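Early endosome antigen 1 (Homo sapiens, PDB 3MJH) binds the small GTPase Rab5A through its C2H2 zinc finger and probably helps tether endosomal membranes. Local coordinates at residues I7-C11 with H24-H29. Numbering follows the deposited sequence.
Sequences ICPQC and HYEAVH. With ZN (zinc ion), chain G.
This is the Cys2His2 site of a ββα zinc finger: the CPQC turn of I7-C11 faces the C-terminal end of helix 18-28 across a zinc ion. No direct hydrogen bond crosses between the segments; metal bonds and van der Waals packing (267 Å² buried in all) hold them together. C8 lies nearest Y25 (CA–CA 7.1 Å) and Q10 nearest H29 (7.7 Å).

H29 and Q10 have the most surface covered, 49 and 48 Å². Q10 CB lies over one face of the H29 imidazole, 3.6 Å from the ring centroid (CH-pi), and with chi1 and chi2 both m its CG comes 3.9 Å from Y25 CE1. Glutamine suits the place because its methylenes pack on rings while its amide reaches water. H29, chi1 m, whose N donates to Y25 O (2.7 Å), binds ZN through NE2 at 2.3 Å.

From an extended C8, the backbone turns through helical-region P9 and Q10 to C11, so that two thiolates converge on one ion: C8 (chi1 t) and C11 (chi1 p) each place SG 2.3 Å from ZN. H24, with chi1 t and chi2 81°, directs NE2 at ZN (2.0 Å). Soft thiolates and borderline imidazole nitrogens suit Zn2+, a borderline acid accepting four roughly tetrahedral ligands, which stand in for a large hydrophobic core in so small a domain.

Y25, chi1 t, offers a ring for sulfur-aromatic contact, C8 SG lying oblique to it and 4.0 Å from CD1, and a hydroxyl that hydrogen-bonds a basic side chain of the Rab-5A chain. At the outer margin a water donates to Q10 OE1 (3.2 Å) and H29 O (3.1 Å).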
ATOM      1  N   ILE B   7     -10.923 -11.123  -1.213  1.00 38.17           N
ATOM      2  CA  ILE B   7     -11.544 -10.555  -2.421  1.00 37.17           C
ATOM      3  C   ILE B   7     -10.653 -10.720  -3.646  1.00 36.17           C
ATOM      4  O   ILE B   7      -9.451 -10.446  -3.602  1.00 35.76           O
ATOM      5  CB  ILE B   7     -11.839  -9.043  -2.267  1.00 37.48           C
ATOM      6  CG1 ILE B   7     -12.680  -8.777  -1.021  1.00 38.21           C
ATOM      7  CG2 ILE B   7     -12.551  -8.491  -3.504  1.00 37.05           C
ATOM      8  CD1 ILE B   7     -12.433  -7.424  -0.441  1.00 40.34           C
ATOM      9  N   CYS B   8     -11.258 -11.157  -4.741  1.00 35.06           N
ATOM     10  CA  CYS B   8     -10.571 -11.203  -6.020  1.00 35.25           C
ATOM     11  C   CYS B   8     -10.473  -9.789  -6.575  1.00 35.11           C
ATOM     12  O   CYS B   8     -11.499  -9.155  -6.815  1.00 35.28           O
ATOM     13  CB  CYS B   8     -11.310 -12.115  -7.000  1.00 34.98           C
ATOM     14  SG  CYS B   8     -10.620 -12.083  -8.652  1.00 33.89           S
ATOM     15  N   PRO B   9      -9.246  -9.272  -6.748  1.00 35.52           N
ATOM     16  CA  PRO B   9      -9.117  -7.911  -7.298  1.00 35.94           C
ATOM     17  C   PRO B   9      -9.641  -7.726  -8.738  1.00 36.50           C
ATOM     18  O   PRO B   9      -9.903  -6.595  -9.148  1.00 35.98           O
ATOM     19  CB  PRO B   9      -7.616  -7.620  -7.202  1.00 35.37           C
ATOM     20  CG  PRO B   9      -6.964  -8.939  -7.101  1.00 36.28           C
ATOM     21  CD  PRO B   9      -7.936  -9.859  -6.410  1.00 35.66           C
ATOM     22  N   GLN B  10      -9.824  -8.822  -9.476  1.00 37.05           N
ATOM     23  CA  GLN B  10     -10.286  -8.755 -10.865  1.00 38.17           C
ATOM     24  C   GLN B  10     -11.798  -8.609 -11.031  1.00 38.49           C
ATOM     25  O   GLN B  10     -12.269  -7.847 -11.887  1.00 38.91           O
ATOM     26  CB  GLN B  10      -9.792  -9.975 -11.645  1.00 38.56           C
ATOM     27  CG  GLN B  10      -8.366  -9.846 -12.134  1.00 41.40           C
ATOM     28  CD  GLN B  10      -8.273  -9.044 -13.419  1.00 45.12           C
ATOM     29  OE1 GLN B  10      -8.936  -9.363 -14.409  1.00 47.45           O
ATOM     30  NE2 GLN B  10      -7.449  -8.000 -13.413  1.00 45.14           N
ATOM     31  N   CYS B  11     -12.561  -9.354 -10.242  1.00 38.67           N
ATOM     32  CA  CYS B  11     -14.016  -9.276 -10.342  1.00 38.76           C
ATOM     33  C   CYS B  11     -14.688  -8.922  -9.022  1.00 38.94           C
ATOM     34  O   CYS B  11     -15.906  -8.867  -8.943  1.00 39.05           O
ATOM     35  CB  CYS B  11     -14.591 -10.575 -10.919  1.00 38.90           C
ATOM     36  SG  CYS B  11     -14.359 -11.995  -9.868  1.00 37.45           S
ATOM     37  N   HIS B  24     -10.090 -19.899  -7.318  1.00 35.24           N
ATOM     38  CA  HIS B  24     -10.953 -19.068  -8.153  1.00 35.50           C
ATOM     39  C   HIS B  24     -10.149 -18.330  -9.220  1.00 35.19           C
ATOM     40  O   HIS B  24     -10.478 -18.403 -10.397  1.00 35.17           O
ATOM     41  CB  HIS B  24     -11.743 -18.057  -7.315  1.00 35.73           C
ATOM     42  CG  HIS B  24     -12.204 -16.867  -8.102  1.00 37.20           C
ATOM     43  ND1 HIS B  24     -13.330 -16.893  -8.898  1.00 38.10           N
ATOM     44  CD2 HIS B  24     -11.665 -15.632  -8.251  1.00 37.65           C
ATOM     45  CE1 HIS B  24     -13.475 -15.720  -9.490  1.00 37.64           C
ATOM     46  NE2 HIS B  24     -12.478 -14.937  -9.115  1.00 38.29           N
ATOM     47  N   TYR B  25      -9.093 -17.634  -8.801  1.00 35.59           N
ATOM     48  CA  TYR B  25      -8.276 -16.824  -9.714  1.00 35.66           C
ATOM     49  C   TYR B  25      -7.692 -17.650 -10.867  1.00 36.25           C
ATOM     50  O   TYR B  25      -7.751 -17.239 -12.024  1.00 35.72           O
ATOM     51  CB  TYR B  25      -7.148 -16.105  -8.962  1.00 35.88           C
ATOM     52  CG  TYR B  25      -6.548 -14.941  -9.731  1.00 35.76           C
ATOM     53  CD1 TYR B  25      -6.976 -13.637  -9.493  1.00 36.22           C
ATOM     54  CD2 TYR B  25      -5.571 -15.149 -10.701  1.00 35.22           C
ATOM     55  CE1 TYR B  25      -6.435 -12.558 -10.189  1.00 36.17           C
ATOM     56  CE2 TYR B  25      -5.035 -14.086 -11.421  1.00 36.27           C
ATOM     57  CZ  TYR B  25      -5.469 -12.789 -11.149  1.00 36.46           C
ATOM     58  OH  TYR B  25      -4.948 -11.733 -11.841  1.00 35.92           O
ATOM     59  N   GLU B  26      -7.127 -18.810 -10.550  1.00 36.68           N
ATOM     60  CA  GLU B  26      -6.511 -19.650 -11.585  1.00 37.69           C
ATOM     61  C   GLU B  26      -7.519 -20.248 -12.583  1.00 37.99           C
ATOM     62  O   GLU B  26      -7.183 -20.497 -13.752  1.00 38.57           O
ATOM     63  CB  GLU B  26      -5.654 -20.752 -10.950  1.00 37.65           C
ATOM     64  CG  GLU B  26      -4.351 -20.242 -10.326  1.00 37.69           C
ATOM     65  CD  GLU B  26      -3.458 -19.507 -11.320  1.00 38.67           C
ATOM     66  OE1 GLU B  26      -2.957 -18.409 -10.972  1.00 37.44           O
ATOM     67  OE2 GLU B  26      -3.256 -20.024 -12.443  1.00 36.89           O
ATOM     68  N   ALA B  27      -8.744 -20.470 -12.122  1.00 38.15           N
ATOM     69  CA  ALA B  27      -9.798 -21.020 -12.967  1.00 38.87           C
ATOM     70  C   ALA B  27     -10.435 -19.974 -13.883  1.00 39.41           C
ATOM     71  O   ALA B  27     -10.971 -20.307 -14.934  1.00 39.28           O
ATOM     72  CB  ALA B  27     -10.857 -21.677 -12.110  1.00 38.73           C
ATOM     73  N   VAL B  28     -10.436 -18.732 -13.479  1.00 40.26           N
ATOM     74  CA  VAL B  28     -11.138 -17.730 -14.226  1.00 40.98           C
ATOM     75  C   VAL B  28     -10.281 -16.635 -14.790  1.00 41.52           C
ATOM     76  O   VAL B  28     -10.514 -16.177 -15.864  1.00 41.54           O
ATOM     77  CB  VAL B  28     -12.151 -17.101 -13.349  1.00 40.84           C
ATOM     78  CG1 VAL B  28     -12.766 -15.970 -14.021  1.00 41.42           C
ATOM     79  CG2 VAL B  28     -13.140 -18.091 -12.965  1.00 41.08           C
ATOM     80  N   HIS B  29      -9.185 -16.290 -14.146  1.00 41.85           N
ATOM     81  CA  HIS B  29      -8.361 -15.200 -14.651  1.00 42.58           C
ATOM     82  C   HIS B  29      -6.971 -15.440 -15.179  1.00 44.01           C
ATOM     83  O   HIS B  29      -6.327 -14.512 -15.593  1.00 44.32           O
ATOM     84  CB  HIS B  29      -8.229 -14.107 -13.619  1.00 41.92           C
ATOM     85  CG  HIS B  29      -9.515 -13.694 -13.025  1.00 39.27           C
ATOM     86  ND1 HIS B  29     -10.566 -13.272 -13.788  1.00 38.03           N
ATOM     87  CD2 HIS B  29      -9.931 -13.666 -11.752  1.00 36.16           C
ATOM     88  CE1 HIS B  29     -11.576 -12.991 -13.007  1.00 36.75           C
ATOM     89  NE2 HIS B  29     -11.208 -13.214 -11.771  1.00 35.39           N
TER
HETATM   90 ZN    ZN G  70     -12.328 -13.019  -9.822  1.00 39.17          ZN
HETATM   91  O   HOH W   1      -7.564 -11.721 -16.029  1.00 48.04           O